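PDB 6ZMQ: cytochrome C-type biogenesis protein ccmF from Thermus thermophilus, which acts in cytochrome c maturation as a membrane-bound heme lyase, binding heme b and probably attaching heme to apocytochrome c. Local coordinates for residues Ser245-Gly250 against Lys593-Pro598; Gly558-Val563 against Tyr582-Ser587. All blocks are in the same frame, centred on the assembly; numbering follows the deposited sequence.

Contact 1: residues Ser245-Gly250 against Lys593-Pro598; sequences SYEVLG and KVIYTP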
ATOM      1  N   SER A 245       5.964  -6.025   9.535  1.00 45.16           N
ATOM      2  CA  SER A 245       5.882  -5.528  10.904  1.00 37.04           C
ATOM      3  C   SER A 245       5.648  -6.662  11.897  1.00 36.51           C
ATOM      4  O   SER A 245       6.111  -6.600  13.043  1.00 41.39           O
ATOM      5  CB  SER A 245       4.777  -4.473  11.002  1.00 34.03           C
ATOM      6  OG  SER A 245       4.394  -4.242  12.343  1.00 46.89           O
ATOM      7  N   TYR A 246       4.930  -7.713  11.483  1.00 37.26           N
ATOM      8  CA  TYR A 246       4.768  -8.848  12.391  1.00 40.78           C
ATOM      9  C   TYR A 246       6.042  -9.692  12.461  1.00 51.68           C
ATOM     10  O   TYR A 246       6.624  -9.855  13.539  1.00 65.08           O
ATOM     11  CB  TYR A 246       3.588  -9.723  11.972  1.00 36.27           C
ATOM     12  CG  TYR A 246       3.140 -10.722  13.028  1.00 35.86           C
ATOM     13  CD1 TYR A 246       2.434 -10.319  14.154  1.00 47.33           C
ATOM     14  CD2 TYR A 246       3.480 -12.060  12.925  1.00 36.97           C
ATOM     15  CE1 TYR A 246       2.022 -11.242  15.117  1.00 56.02           C
ATOM     16  CE2 TYR A 246       3.078 -12.983  13.873  1.00 43.64           C
ATOM     17  CZ  TYR A 246       2.349 -12.575  14.964  1.00 50.94           C
ATOM     18  OH  TYR A 246       1.973 -13.510  15.900  1.00 44.76           O
ATOM     19  N   GLU A 247       6.515 -10.218  11.321  1.00 41.39           N
ATOM     20  CA  GLU A 247       7.527 -11.267  11.358  1.00 37.34           C
ATOM     21  C   GLU A 247       8.965 -10.743  11.311  1.00 41.79           C
ATOM     22  O   GLU A 247       9.852 -11.373  11.895  1.00 53.34           O
ATOM     23  CB  GLU A 247       7.300 -12.271  10.201  1.00 39.93           C
ATOM     24  CG  GLU A 247       8.171 -13.555  10.266  1.00 54.82           C
ATOM     25  CD  GLU A 247       7.684 -14.707   9.407  1.00 68.77           C
ATOM     26  OE1 GLU A 247       6.604 -15.269   9.683  1.00 75.17           O
ATOM     27  OE2 GLU A 247       8.442 -15.105   8.499  1.00 73.31           O
ATOM     28  N   VAL A 248       9.261  -9.616  10.669  1.00 38.83           N
ATOM     29  CA  VAL A 248      10.657  -9.216  10.542  1.00 35.47           C
ATOM     30  C   VAL A 248      11.022  -7.991  11.373  1.00 40.40           C
ATOM     31  O   VAL A 248      12.082  -8.001  12.024  1.00 55.82           O
ATOM     32  CB  VAL A 248      11.056  -8.993   9.068  1.00 48.24           C
ATOM     33  CG1 VAL A 248      12.563  -8.990   8.935  1.00 71.18           C
ATOM     34  CG2 VAL A 248      10.455 -10.055   8.162  1.00 46.87           C
ATOM     35  N   LEU A 249      10.183  -6.954  11.443  1.00 41.69           N
ATOM     36  CA  LEU A 249      10.461  -5.887  12.393  1.00 49.30           C
ATOM     37  C   LEU A 249      10.150  -6.336  13.808  1.00 44.39           C
ATOM     38  O   LEU A 249      10.787  -5.856  14.752  1.00 42.86           O
ATOM     39  CB  LEU A 249       9.668  -4.618  12.035  1.00 70.29           C
ATOM     40  CG  LEU A 249       9.964  -3.250  12.678  1.00 82.75           C
ATOM     41  CD1 LEU A 249       9.184  -3.014  13.973  1.00 91.98           C
ATOM     42  CD2 LEU A 249      11.464  -3.040  12.914  1.00 84.42           C
ATOM     43  N   GLY A 250       9.226  -7.283  13.948  1.00 46.86           N
ATOM     44  CA  GLY A 250       9.083  -8.117  15.121  1.00 59.02           C
ATOM     45  C   GLY A 250       8.738  -7.431  16.423  1.00 76.63           C
ATOM     46  O   GLY A 250       9.310  -7.758  17.465  1.00 85.34           O
ATOM     47  N   LYS A 593      15.325  -6.817  17.743  1.00 68.89           N
ATOM     48  CA  LYS A 593      15.047  -8.235  17.647  1.00 59.38           C
ATOM     49  C   LYS A 593      14.723  -8.621  16.207  1.00 54.14           C
ATOM     50  O   LYS A 593      14.290  -7.792  15.398  1.00 46.94           O
ATOM     51  CB  LYS A 593      13.861  -8.578  18.548  1.00 62.63           C
ATOM     52  CG  LYS A 593      14.093  -8.174  19.984  1.00 67.51           C
ATOM     53  CD  LYS A 593      12.935  -8.423  20.905  1.00 66.99           C
ATOM     54  CE  LYS A 593      11.788  -7.477  20.598  1.00 63.55           C
ATOM     55  NZ  LYS A 593      12.152  -6.069  20.878  1.00 68.42           N
ATOM     56  N   VAL A 594      14.937  -9.902  15.894  1.00 56.41           N
ATOM     57  CA  VAL A 594      14.161 -10.602  14.870  1.00 65.82           C
ATOM     58  C   VAL A 594      13.654 -11.904  15.496  1.00 52.32           C
ATOM     59  O   VAL A 594      14.424 -12.721  16.045  1.00 53.83           O
ATOM     60  CB  VAL A 594      14.904 -10.851  13.543  1.00 72.21           C
ATOM     61  CG1 VAL A 594      14.903  -9.604  12.673  1.00 66.20           C
ATOM     62  CG2 VAL A 594      16.272 -11.265  13.731  1.00 81.54           C
ATOM     63  N   ILE A 595      12.344 -12.054  15.461  1.00 41.77           N
ATOM     64  CA  ILE A 595      11.592 -13.116  16.107  1.00 44.80           C
ATOM     65  C   ILE A 595      11.697 -14.403  15.302  1.00 54.09           C
ATOM     66  O   ILE A 595      11.929 -14.384  14.085  1.00 67.13           O
ATOM     67  CB  ILE A 595      10.137 -12.629  16.276  1.00 70.97           C
ATOM     68  CG1 ILE A 595       9.463 -12.310  14.948  1.00 87.51           C
ATOM     69  CG2 ILE A 595      10.124 -11.269  16.834  1.00 72.78           C
ATOM     70  CD1 ILE A 595       8.515 -13.312  14.395  1.00 96.39           C
ATOM     71  N   TYR A 596      11.540 -15.538  15.973  1.00 58.67           N
ATOM     72  CA  TYR A 596      11.324 -16.780  15.240  1.00 74.33           C
ATOM     73  C   TYR A 596       9.894 -17.239  15.478  1.00 93.25           C
ATOM     74  O   TYR A 596       9.359 -17.084  16.583  1.00117.45           O
ATOM     75  CB  TYR A 596      12.347 -17.866  15.601  1.00 71.07           C
ATOM     76  CG  TYR A 596      11.952 -19.262  15.147  1.00 69.21           C
ATOM     77  CD1 TYR A 596      12.009 -19.621  13.799  1.00 71.04           C
ATOM     78  CD2 TYR A 596      11.422 -20.184  16.050  1.00 73.02           C
ATOM     79  CE1 TYR A 596      11.614 -20.880  13.376  1.00 75.79           C
ATOM     80  CE2 TYR A 596      11.043 -21.442  15.638  1.00 78.08           C
ATOM     81  CZ  TYR A 596      11.126 -21.784  14.298  1.00 72.60           C
ATOM     82  OH  TYR A 596      10.734 -23.035  13.875  1.00 59.17           O
ATOM     83  N   THR A 597       9.258 -17.753  14.432  1.00 90.52           N
ATOM     84  CA  THR A 597       7.865 -18.169  14.543  1.00 73.25           C
ATOM     85  C   THR A 597       7.519 -19.478  13.837  1.00 70.81           C
ATOM     86  O   THR A 597       7.755 -19.622  12.619  1.00 69.31           O
ATOM     87  CB  THR A 597       6.945 -17.043  14.089  1.00 57.41           C
ATOM     88  OG1 THR A 597       5.624 -17.569  13.989  1.00 72.62           O
ATOM     89  CG2 THR A 597       7.401 -16.418  12.758  1.00 38.37           C
ATOM     90  N   PRO A 598       7.046 -20.470  14.570  1.00 64.36           N
ATOM     91  CA  PRO A 598       6.350 -21.607  13.960  1.00 50.53           C
ATOM     92  C   PRO A 598       4.940 -21.284  13.503  1.00 50.49           C
ATOM     93  O   PRO A 598       4.119 -20.764  14.277  1.00 60.37           O
ATOM     94  CB  PRO A 598       6.343 -22.639  15.093  1.00 64.01           C
ATOM     95  CG  PRO A 598       7.603 -22.317  15.817  1.00 76.72           C
ATOM     96  CD  PRO A 598       7.509 -20.825  15.916  1.00 79.71           C
TER
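Ile595 and Glu247 reach each other through two different first torsions. In Ile595, CG1 stands between the backbone N and the carbonyl carbon (chi1 61°), which sets it against the backbone of 245-250. In Glu247, CG is anti to the backbone N (chi1 -171°) and the extended chain crosses both Ile595 and Thr597 at about a right angle. Ile595 CG1 touches Glu247 O at 3.2 Å, while the tip, CD1, lies 3.8 Å from Glu247 CA. The other branch, CG2, rests 3.7 Å from Gly250 CA. Two branches let this one isoleucine touch both the last helical turn and the loop after it. Residues 245-247 are the last of helix 224-247, predicted to span the membrane and beginning at the heme-binding Arg224, and 248-250 lead away from it. The segment abuts the short, weakly bonded strand 593-594, at one edge of a four-stranded antiparallel sheet, and the residues just after it. Gly250, the first residue past the helix to leave helical angles, has a positive phi, which glycine adopts readily, and a side chain here would probably crowd Ile595 CG2. Beyond the isoleucine, Glu247 OE1 lies 3.4 Å from Thr597 CG2. That contact is made by the methyl, while Thr597 OG1 is hydrogen-bonded to Leu605 O on strand 603-608. At the opposite end, Val594 CG1 meets Val248 O at 3.3 Å, and the Val248 CG1 methyl approaches the same Val594 CG1 at 4.5 Å. No hydrogen bond joins the segments. Lys593 directs its charge to Trp251 in a cation-pi contact.

Contact 2: residues Gly558-Val563 against Tyr582-Ser587; sequences GRRFAV and YPQMNS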
ATOM      1  N   GLY A 558      28.223 -10.504  10.002  1.00 95.98           N
ATOM      2  CA  GLY A 558      28.521  -9.307   9.200  1.00 88.81           C
ATOM      3  C   GLY A 558      27.935  -8.135   9.834  1.00 79.70           C
ATOM      4  O   GLY A 558      26.788  -8.332  10.289  1.00 77.13           O
ATOM      5  N   ARG A 559      28.499  -6.960   9.561  1.00105.39           N
ATOM      6  CA  ARG A 559      28.064  -5.597   9.967  1.00106.11           C
ATOM      7  C   ARG A 559      27.314  -5.604  11.290  1.00105.14           C
ATOM      8  O   ARG A 559      27.284  -4.534  11.913  1.00117.33           O
ATOM      9  CB  ARG A 559      27.261  -4.925   8.852  1.00107.85           C
ATOM     10  CG  ARG A 559      27.984  -4.855   7.513  1.00108.97           C
ATOM     11  CD  ARG A 559      27.589  -3.656   6.667  1.00110.02           C
ATOM     12  NE  ARG A 559      28.802  -2.925   6.341  1.00113.58           N
ATOM     13  CZ  ARG A 559      29.313  -2.787   5.124  1.00112.06           C
ATOM     14  NH1 ARG A 559      30.443  -2.121   4.955  1.00117.69           N
ATOM     15  NH2 ARG A 559      28.695  -3.308   4.083  1.00103.96           N
ATOM     16  N   ARG A 560      26.600  -6.697  11.574  1.00 96.66           N
ATOM     17  CA  ARG A 560      25.943  -7.017  12.824  1.00 91.15           C
ATOM     18  C   ARG A 560      26.425  -8.378  13.296  1.00 85.90           C
ATOM     19  O   ARG A 560      26.763  -9.282  12.505  1.00 88.61           O
ATOM     20  CB  ARG A 560      24.401  -6.946  12.763  1.00104.31           C
ATOM     21  CG  ARG A 560      23.611  -7.554  11.600  1.00102.59           C
ATOM     22  CD  ARG A 560      23.418  -9.068  11.662  1.00 86.19           C
ATOM     23  NE  ARG A 560      22.334  -9.460  10.765  1.00 73.52           N
ATOM     24  CZ  ARG A 560      21.897 -10.703  10.587  1.00 71.66           C
ATOM     25  NH1 ARG A 560      22.444 -11.721  11.243  1.00 76.38           N
ATOM     26  NH2 ARG A 560      20.888 -10.929   9.756  1.00 69.29           N
ATOM     27  N   PHE A 561      26.609  -8.391  14.607  1.00 83.80           N
ATOM     28  CA  PHE A 561      26.909  -9.533  15.440  1.00 86.66           C
ATOM     29  C   PHE A 561      25.572  -9.991  15.997  1.00 81.02           C
ATOM     30  O   PHE A 561      24.732  -9.158  16.356  1.00 88.29           O
ATOM     31  CB  PHE A 561      27.859  -9.119  16.570  1.00109.30           C
ATOM     32  CG  PHE A 561      29.197  -8.582  16.091  1.00108.88           C
ATOM     33  CD1 PHE A 561      29.366  -7.231  15.773  1.00 99.08           C
ATOM     34  CD2 PHE A 561      30.277  -9.431  15.939  1.00104.25           C
ATOM     35  CE1 PHE A 561      30.588  -6.747  15.319  1.00 90.22           C
ATOM     36  CE2 PHE A 561      31.507  -8.952  15.505  1.00 96.21           C
ATOM     37  CZ  PHE A 561      31.661  -7.613  15.187  1.00 90.61           C
ATOM     38  N   ALA A 562      25.348 -11.292  16.017  1.00 64.25           N
ATOM     39  CA  ALA A 562      24.054 -11.808  16.421  1.00 57.77           C
ATOM     40  C   ALA A 562      24.188 -12.658  17.674  1.00 63.82           C
ATOM     41  O   ALA A 562      25.209 -13.312  17.901  1.00 85.18           O
ATOM     42  CB  ALA A 562      23.431 -12.623  15.290  1.00 51.50           C
ATOM     43  N   VAL A 563      23.144 -12.638  18.499  1.00 49.97           N
ATOM     44  CA  VAL A 563      23.114 -13.470  19.695  1.00 47.66           C
ATOM     45  C   VAL A 563      21.784 -14.202  19.799  1.00 57.98           C
ATOM     46  O   VAL A 563      20.776 -13.825  19.186  1.00 69.76           O
ATOM     47  CB  VAL A 563      23.423 -12.686  20.991  1.00 43.33           C
ATOM     48  CG1 VAL A 563      24.929 -12.447  21.133  1.00 45.78           C
ATOM     49  CG2 VAL A 563      22.696 -11.369  20.985  1.00 42.75           C
ATOM     50  N   TYR A 582      20.071  -8.616  17.709  1.00 58.68           N
ATOM     51  CA  TYR A 582      21.265  -7.949  17.208  1.00 68.69           C
ATOM     52  C   TYR A 582      21.665  -6.794  18.106  1.00 81.58           C
ATOM     53  O   TYR A 582      20.970  -5.769  18.124  1.00 91.82           O
ATOM     54  CB  TYR A 582      21.085  -7.411  15.796  1.00 63.38           C
ATOM     55  CG  TYR A 582      20.557  -8.419  14.852  1.00 61.46           C
ATOM     56  CD1 TYR A 582      21.237  -9.607  14.649  1.00 63.53           C
ATOM     57  CD2 TYR A 582      19.428  -8.152  14.095  1.00 66.09           C
ATOM     58  CE1 TYR A 582      20.764 -10.539  13.778  1.00 66.83           C
ATOM     59  CE2 TYR A 582      18.968  -9.059  13.185  1.00 75.49           C
ATOM     60  CZ  TYR A 582      19.632 -10.264  13.036  1.00 77.06           C
ATOM     61  OH  TYR A 582      19.182 -11.203  12.139  1.00 84.89           O
ATOM     62  N   PRO A 583      22.992  -6.680  18.625  1.00 73.82           N
ATOM     63  CA  PRO A 583      23.961  -5.435  19.169  1.00 78.17           C
ATOM     64  C   PRO A 583      24.222  -5.132  17.670  1.00 90.21           C
ATOM     65  O   PRO A 583      24.976  -5.854  17.097  1.00 94.89           O
ATOM     66  CB  PRO A 583      24.898  -6.240  20.051  1.00 68.47           C
ATOM     67  CG  PRO A 583      24.024  -7.332  20.516  1.00 55.17           C
ATOM     68  CD  PRO A 583      23.648  -7.854  19.167  1.00 62.91           C
ATOM     69  N   GLN A 584      23.471  -4.221  17.002  1.00 96.95           N
ATOM     70  CA  GLN A 584      23.763  -3.890  15.609  1.00 95.42           C
ATOM     71  C   GLN A 584      24.635  -2.638  15.597  1.00111.60           C
ATOM     72  O   GLN A 584      24.220  -1.588  16.086  1.00121.84           O
ATOM     73  CB  GLN A 584      22.472  -3.715  14.808  1.00 87.44           C
ATOM     74  CG  GLN A 584      22.661  -3.661  13.284  1.00 81.59           C
ATOM     75  CD  GLN A 584      21.713  -4.598  12.537  1.00 72.83           C
ATOM     76  OE1 GLN A 584      20.984  -5.377  13.148  1.00 77.49           O
ATOM     77  NE2 GLN A 584      21.731  -4.528  11.209  1.00 61.76           N
ATOM     78  N   MET A 585      25.855  -2.764  15.060  1.00100.20           N
ATOM     79  CA  MET A 585      26.899  -1.751  15.246  1.00104.48           C
ATOM     80  C   MET A 585      26.596  -0.414  14.552  1.00100.71           C
ATOM     81  O   MET A 585      27.055   0.633  15.025  1.00100.81           O
ATOM     82  CB  MET A 585      28.235  -2.307  14.750  1.00116.22           C
ATOM     83  CG  MET A 585      28.653  -3.650  15.354  1.00105.65           C
ATOM     84  SD  MET A 585      29.057  -3.603  17.115  1.00 84.71           S
ATOM     85  CE  MET A 585      27.823  -4.696  17.811  1.00 70.31           C
ATOM     86  N   ASN A 586      25.844  -0.430  13.440  1.00110.02           N
ATOM     87  CA  ASN A 586      25.731   0.744  12.561  1.00121.24           C
ATOM     88  C   ASN A 586      24.903   1.866  13.178  1.00133.55           C
ATOM     89  O   ASN A 586      25.341   3.019  13.246  1.00137.32           O
ATOM     90  CB  ASN A 586      25.115   0.341  11.226  1.00114.54           C
ATOM     91  CG  ASN A 586      25.641   1.164  10.074  1.00 87.32           C
ATOM     92  OD1 ASN A 586      25.339   2.350   9.944  1.00 84.91           O
ATOM     93  ND2 ASN A 586      26.480   0.548   9.250  1.00 65.30           N
ATOM     94  N   SER A 587      23.697   1.537  13.625  1.00134.09           N
ATOM     95  CA  SER A 587      22.789   2.444  14.319  1.00118.90           C
ATOM     96  C   SER A 587      23.351   2.672  15.732  1.00128.23           C
ATOM     97  O   SER A 587      24.268   1.951  16.137  1.00133.53           O
ATOM     98  CB  SER A 587      21.394   1.806  14.270  1.00123.21           C
ATOM     99  OG  SER A 587      20.347   2.717  14.568  1.00112.65           O
TER
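Arg560 lies over one face of the Tyr582 ring where 558-563 runs into strand 561-566 of a four-stranded antiparallel sheet. Segment 582-587 is the loop leaving the neighbouring strand 578-581, so the two segments go on meeting beyond the end of that strand. The polar-aromatic part belongs to this pair. Arg560 CD makes a CH-pi contact, 4.0 Å from the centroid of the Tyr582 ring, and the guanidinium plane is turned 32° from that of the ring. Tyr582 CZ sits 3.4 Å above the centre of the Arg560 guanidinium plane; the hydroxyl also lies over this face, with poor geometry for a hydrogen bond. The charge is met by Glu557, in a salt bridge from NH1. An alanine in place of Arg560 would probably leave Glu557 without its mate and take away the group that covers one face of the Tyr582 ring.

Aliphatic groups make the next set of contacts. Two pairs are purely apolar: Ala562 CB lies 3.7 Å from Tyr582 CE1 at the ring edge, where a small methyl suits, and Val563 CG2 touches Pro583 CD at 4.1 Å. Two others have polar partners. The aliphatic part of Arg560 packs on the Gln584 amide, Arg560 CB standing 3.6 Å from Gln584 CD. Pro583 has no N-H to offer Phe561 O, and its CD methylene lies against that oxygen at 3.3 Å.

A Met-aromatic contact completes the set. The flexible Met585 chain, bent at chi2 and chi3, crosses the Phe561 side chain at about a right angle; SD is 4.9 Å from the ring centroid, and Met585 CE reaches Phe561 CD1 at 3.6 Å.

From the N terminus the chain first reaches 245-250, at the end of helix 224-247, and then passes through many more helices before entering the strand-rich part. Segment 558-563 comes next, and contact 2 closes a short loop of 18 residues when the chain returns at 582-587. Soon afterwards 593-598 closes the far longer loop of contact 1, 342 residues, which wholly contains the smaller one. Contact 2 joins the start of strand 561-566 to the loop after strand 578-581, whereas contact 1 ties the edge strand 593-594 and the residues after it to the end of helix 224-247. The two touch where Val594 CG2 packs against Tyr582 OH, at 3.3 Å.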